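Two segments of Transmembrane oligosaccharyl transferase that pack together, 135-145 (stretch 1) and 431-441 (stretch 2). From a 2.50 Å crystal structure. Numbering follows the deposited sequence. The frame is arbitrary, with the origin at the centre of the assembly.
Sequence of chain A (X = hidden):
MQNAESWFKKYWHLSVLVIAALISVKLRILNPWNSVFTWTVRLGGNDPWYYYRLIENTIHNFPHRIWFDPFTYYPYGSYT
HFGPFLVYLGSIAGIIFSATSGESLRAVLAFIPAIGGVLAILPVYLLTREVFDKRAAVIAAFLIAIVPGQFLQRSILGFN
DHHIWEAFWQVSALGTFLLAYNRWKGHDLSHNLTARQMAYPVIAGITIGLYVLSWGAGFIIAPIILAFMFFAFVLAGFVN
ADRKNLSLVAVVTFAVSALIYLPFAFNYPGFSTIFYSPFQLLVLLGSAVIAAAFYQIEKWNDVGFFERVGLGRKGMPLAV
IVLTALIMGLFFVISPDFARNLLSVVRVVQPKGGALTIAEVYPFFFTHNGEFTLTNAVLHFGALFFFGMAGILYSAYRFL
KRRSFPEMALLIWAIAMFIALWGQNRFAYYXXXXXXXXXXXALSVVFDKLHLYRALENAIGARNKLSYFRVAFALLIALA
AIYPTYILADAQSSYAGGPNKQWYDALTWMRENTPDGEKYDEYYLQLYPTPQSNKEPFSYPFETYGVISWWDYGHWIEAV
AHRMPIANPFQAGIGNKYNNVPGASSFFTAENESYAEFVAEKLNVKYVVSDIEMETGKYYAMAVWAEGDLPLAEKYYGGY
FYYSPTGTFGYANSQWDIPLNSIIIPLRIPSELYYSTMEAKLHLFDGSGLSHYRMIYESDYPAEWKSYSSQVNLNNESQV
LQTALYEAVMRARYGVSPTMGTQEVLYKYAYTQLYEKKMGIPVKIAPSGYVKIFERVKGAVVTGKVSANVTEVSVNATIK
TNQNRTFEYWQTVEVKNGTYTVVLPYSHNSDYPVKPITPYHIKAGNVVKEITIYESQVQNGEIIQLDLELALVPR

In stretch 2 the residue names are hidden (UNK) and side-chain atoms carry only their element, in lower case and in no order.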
# COMPACT_ATOMS: atom_id res chain seq x y z
N ARG A 135 28.17 -3.96 -26.07
CA ARG A 135 28.28 -5.30 -25.49
C ARG A 135 27.63 -5.29 -24.11
O ARG A 135 26.85 -6.18 -23.78
CB ARG A 135 29.75 -5.70 -25.38
CG ARG A 135 30.54 -5.54 -26.68
CD ARG A 135 31.09 -6.88 -27.15
NE ARG A 135 31.57 -6.81 -28.53
CZ ARG A 135 32.35 -7.73 -29.09
NH1 ARG A 135 32.75 -8.78 -28.40
NH2 ARG A 135 32.74 -7.58 -30.35
N ALA A 136 27.96 -4.29 -23.31
CA ALA A 136 27.41 -4.16 -21.96
C ALA A 136 25.90 -3.88 -21.97
O ALA A 136 25.16 -4.39 -21.14
CB ALA A 136 28.14 -3.08 -21.18
N ALA A 137 25.47 -3.08 -22.94
CA ALA A 137 24.08 -2.63 -23.03
C ALA A 137 23.11 -3.75 -23.37
O ALA A 137 21.89 -3.59 -23.22
CB ALA A 137 23.97 -1.51 -24.02
N VAL A 138 23.64 -4.87 -23.84
CA VAL A 138 22.82 -6.02 -24.21
C VAL A 138 22.67 -6.96 -23.01
O VAL A 138 21.56 -7.43 -22.72
CB VAL A 138 23.42 -6.75 -25.43
CG1 VAL A 138 23.16 -8.24 -25.37
CG2 VAL A 138 22.85 -6.16 -26.71
N ILE A 139 23.77 -7.22 -22.33
CA ILE A 139 23.74 -7.96 -21.08
C ILE A 139 22.84 -7.21 -20.10
O ILE A 139 22.14 -7.81 -19.28
CB ILE A 139 25.14 -8.10 -20.48
CG1 ILE A 139 26.15 -8.41 -21.58
CG2 ILE A 139 25.15 -9.17 -19.41
CD1 ILE A 139 27.60 -8.38 -21.13
N ALA A 140 22.86 -5.88 -20.22
CA ALA A 140 22.07 -4.99 -19.38
C ALA A 140 20.58 -5.24 -19.56
O ALA A 140 19.87 -5.50 -18.58
CB ALA A 140 22.39 -3.56 -19.72
N ALA A 141 20.12 -5.14 -20.80
CA ALA A 141 18.71 -5.31 -21.11
C ALA A 141 18.23 -6.70 -20.71
O ALA A 141 17.05 -6.89 -20.43
CB ALA A 141 18.46 -5.06 -22.57
N PHE A 142 19.15 -7.66 -20.69
CA PHE A 142 18.80 -9.03 -20.29
C PHE A 142 18.67 -9.15 -18.78
O PHE A 142 17.82 -9.88 -18.28
CB PHE A 142 19.85 -10.03 -20.82
CG PHE A 142 19.58 -11.46 -20.43
CD1 PHE A 142 18.93 -12.32 -21.31
CD2 PHE A 142 19.98 -11.95 -19.20
CE1 PHE A 142 18.67 -13.64 -20.95
CE2 PHE A 142 19.72 -13.26 -18.83
CZ PHE A 142 19.07 -14.10 -19.71
N LEU A 143 19.52 -8.43 -18.05
CA LEU A 143 19.52 -8.51 -16.60
C LEU A 143 18.32 -7.83 -15.97
O LEU A 143 17.76 -8.33 -14.98
CB LEU A 143 20.83 -7.95 -16.04
CG LEU A 143 22.04 -8.85 -16.29
CD1 LEU A 143 23.27 -8.26 -15.65
CD2 LEU A 143 21.77 -10.24 -15.76
N ILE A 144 17.89 -6.71 -16.53
CA ILE A 144 16.73 -5.99 -16.00
C ILE A 144 15.46 -6.78 -16.28
O ILE A 144 14.48 -6.68 -15.55
CB ILE A 144 16.63 -4.54 -16.56
CG1 ILE A 144 15.70 -3.68 -15.70
CG2 ILE A 144 16.23 -4.54 -18.05
CD1 ILE A 144 16.20 -3.46 -14.28
N ALA A 145 15.50 -7.60 -17.34
CA ALA A 145 14.36 -8.43 -17.70
C ALA A 145 14.12 -9.56 -16.70
O ALA A 145 13.05 -10.16 -16.68
CB ALA A 145 14.52 -8.97 -19.12
N UNK A 431 16.98 0.35 -6.99
CA UNK A 431 18.30 -0.29 -7.08
C UNK A 431 18.35 -1.27 -8.25
O UNK A 431 19.43 -1.62 -8.73
c UNK A 431 18.92 0.64 -2.33
c UNK A 431 19.74 1.73 -2.59
c UNK A 431 18.58 -0.23 -3.36
c UNK A 431 19.88 1.06 -4.90
c UNK A 431 18.69 -0.98 -5.77
c UNK A 431 20.22 1.94 -3.87
c UNK A 431 19.06 -0.03 -4.65
N UNK A 432 17.18 -1.70 -8.70
CA UNK A 432 17.08 -2.69 -9.77
C UNK A 432 17.90 -2.30 -11.01
O UNK A 432 18.80 -3.04 -11.42
c UNK A 432 15.64 -2.91 -10.14
N UNK A 433 17.60 -1.14 -11.58
CA UNK A 433 18.36 -0.65 -12.73
C UNK A 433 19.84 -0.51 -12.39
O UNK A 433 20.68 -0.73 -13.25
c UNK A 433 17.81 0.67 -13.21
N UNK A 434 20.15 -0.12 -11.15
CA UNK A 434 21.54 0.02 -10.74
C UNK A 434 22.25 -1.32 -10.78
O UNK A 434 23.32 -1.45 -11.38
c UNK A 434 23.18 0.56 -8.91
c UNK A 434 21.70 0.59 -9.32
c UNK A 434 21.16 1.99 -9.23
N UNK A 435 21.65 -2.32 -10.14
CA UNK A 435 22.28 -3.64 -10.06
C UNK A 435 22.37 -4.32 -11.42
O UNK A 435 23.21 -5.20 -11.63
o UNK A 435 20.49 -5.23 -9.71
c UNK A 435 21.54 -4.54 -9.06
N UNK A 436 21.52 -3.91 -12.36
CA UNK A 436 21.54 -4.48 -13.72
C UNK A 436 22.61 -3.87 -14.64
O UNK A 436 23.15 -4.55 -15.53
c UNK A 436 20.17 -4.37 -14.36
N UNK A 437 22.90 -2.58 -14.45
CA UNK A 437 23.89 -1.87 -15.26
C UNK A 437 25.31 -2.22 -14.83
O UNK A 437 26.16 -2.50 -15.67
c UNK A 437 24.81 0.39 -15.90
c UNK A 437 23.70 -0.35 -15.17
c UNK A 437 22.35 0.05 -15.73
N UNK A 438 25.54 -2.21 -13.51
CA UNK A 438 26.86 -2.51 -12.94
C UNK A 438 27.16 -4.02 -12.89
O UNK A 438 28.22 -4.44 -12.43
c UNK A 438 27.02 -1.85 -11.57
c UNK A 438 28.21 0.20 -12.46
c UNK A 438 28.40 1.58 -12.53
c UNK A 438 26.45 0.52 -10.88
c UNK A 438 27.62 2.41 -11.77
o UNK A 438 27.82 3.77 -11.84
c UNK A 438 27.23 -0.35 -11.63
c UNK A 438 26.64 1.90 -10.94
N UNK A 439 26.22 -4.83 -13.36
CA UNK A 439 26.48 -6.26 -13.55
C UNK A 439 26.79 -6.51 -15.02
O UNK A 439 27.70 -7.28 -15.35
c UNK A 439 25.29 -7.10 -13.11
o UNK A 439 25.14 -7.10 -11.70
N UNK A 440 26.06 -5.82 -15.90
CA UNK A 440 26.35 -5.85 -17.33
C UNK A 440 27.72 -5.25 -17.63
O UNK A 440 28.27 -5.46 -18.71
c UNK A 440 25.29 -5.10 -18.08
N UNK A 441 28.26 -4.49 -16.69
CA UNK A 441 29.59 -3.93 -16.82
C UNK A 441 30.60 -4.96 -16.32
O UNK A 441 31.53 -5.32 -17.04
c UNK A 441 29.67 -2.62 -16.03
c UNK A 441 30.92 -1.74 -16.06
c UNK A 441 31.67 -1.88 -17.38
c UNK A 441 31.82 -2.08 -14.88

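Position 431 carries seven side-chain carbons, one leading into a six-membered ring with no oxygen; the ring lies beyond reach of stretch 1. This is phenylalanine, F431. Position 432 has a single side-chain carbon, hence alanine; the CB of A432 lies 4.2 Å from CD1 of I144. Position 433 again has one carbon, set sideways, and its backbone N is 3.8 Å from I144 CD1: A433.

At position 434 three carbons, one carrying the other two, on a CA-to-CB bond that points away from stretch 1, identify valine, V434. Position 435 has one carbon followed by one oxygen, with no contact across the interface. It is serine, and OG of S435 donates a hydrogen bond to O of A432 at 3.3 Å, turning the hydroxyl back onto its own helix.

Position 436 bears one carbon, directed toward stretch 1, where it lies 4.0 Å from CB of L143 and 4.1 Å from CD1 of I144. It is alanine, A436. Position 437 repeats the three-carbon fork, its CA-to-CB bond pointing away: V437. Position 438 has seven carbons and one oxygen, the oxygen attached to a six-membered ring; its CA-to-CB bond too points away, and it is tyrosine, Y438.

Position 439 shows one carbon and one oxygen, the carbon 3.4 Å from L143 CD1. This is serine, and OG of S439 donates to O of S435 at 2.7 Å, so its polar group is satisfied within the helix while its CB meets leucine. Position 440 has one carbon, pointing toward stretch 1 and reaching 3.1 Å from O of A136 and 3.3 Å from N of A140. It is alanine, A440, and has the largest covered area of any residue in the contact. Position 441 has four carbons, forked at the second, with its CA-to-CB bond directed away: leucine, L441.

The two helices run at 140° between their N-to-C directions, with axes approaching to 7.9 Å. Such closeness is compatible with the methyl side chains where the backbones come nearest: CA of A140 and CA of A440 are 4.8 Å apart, and their CB atoms 3.7 Å. The A440 methyl also packs against I139, CB to CB at 3.8 Å; with A136 O and A140 N close to its CB as well, it rests on backbone and side chains alike. L143 and I144 extend the contact along the helix, L143 CD1 lying 3.7 Å from O of A436 and I144 CD1 4.1 Å from CB of A436. No hydrogen bond crosses the interface, and the 388 Å² buried reflects apolar packing around small residues.

Stretch 2, residues 431-441: FAAVSAVYSAL
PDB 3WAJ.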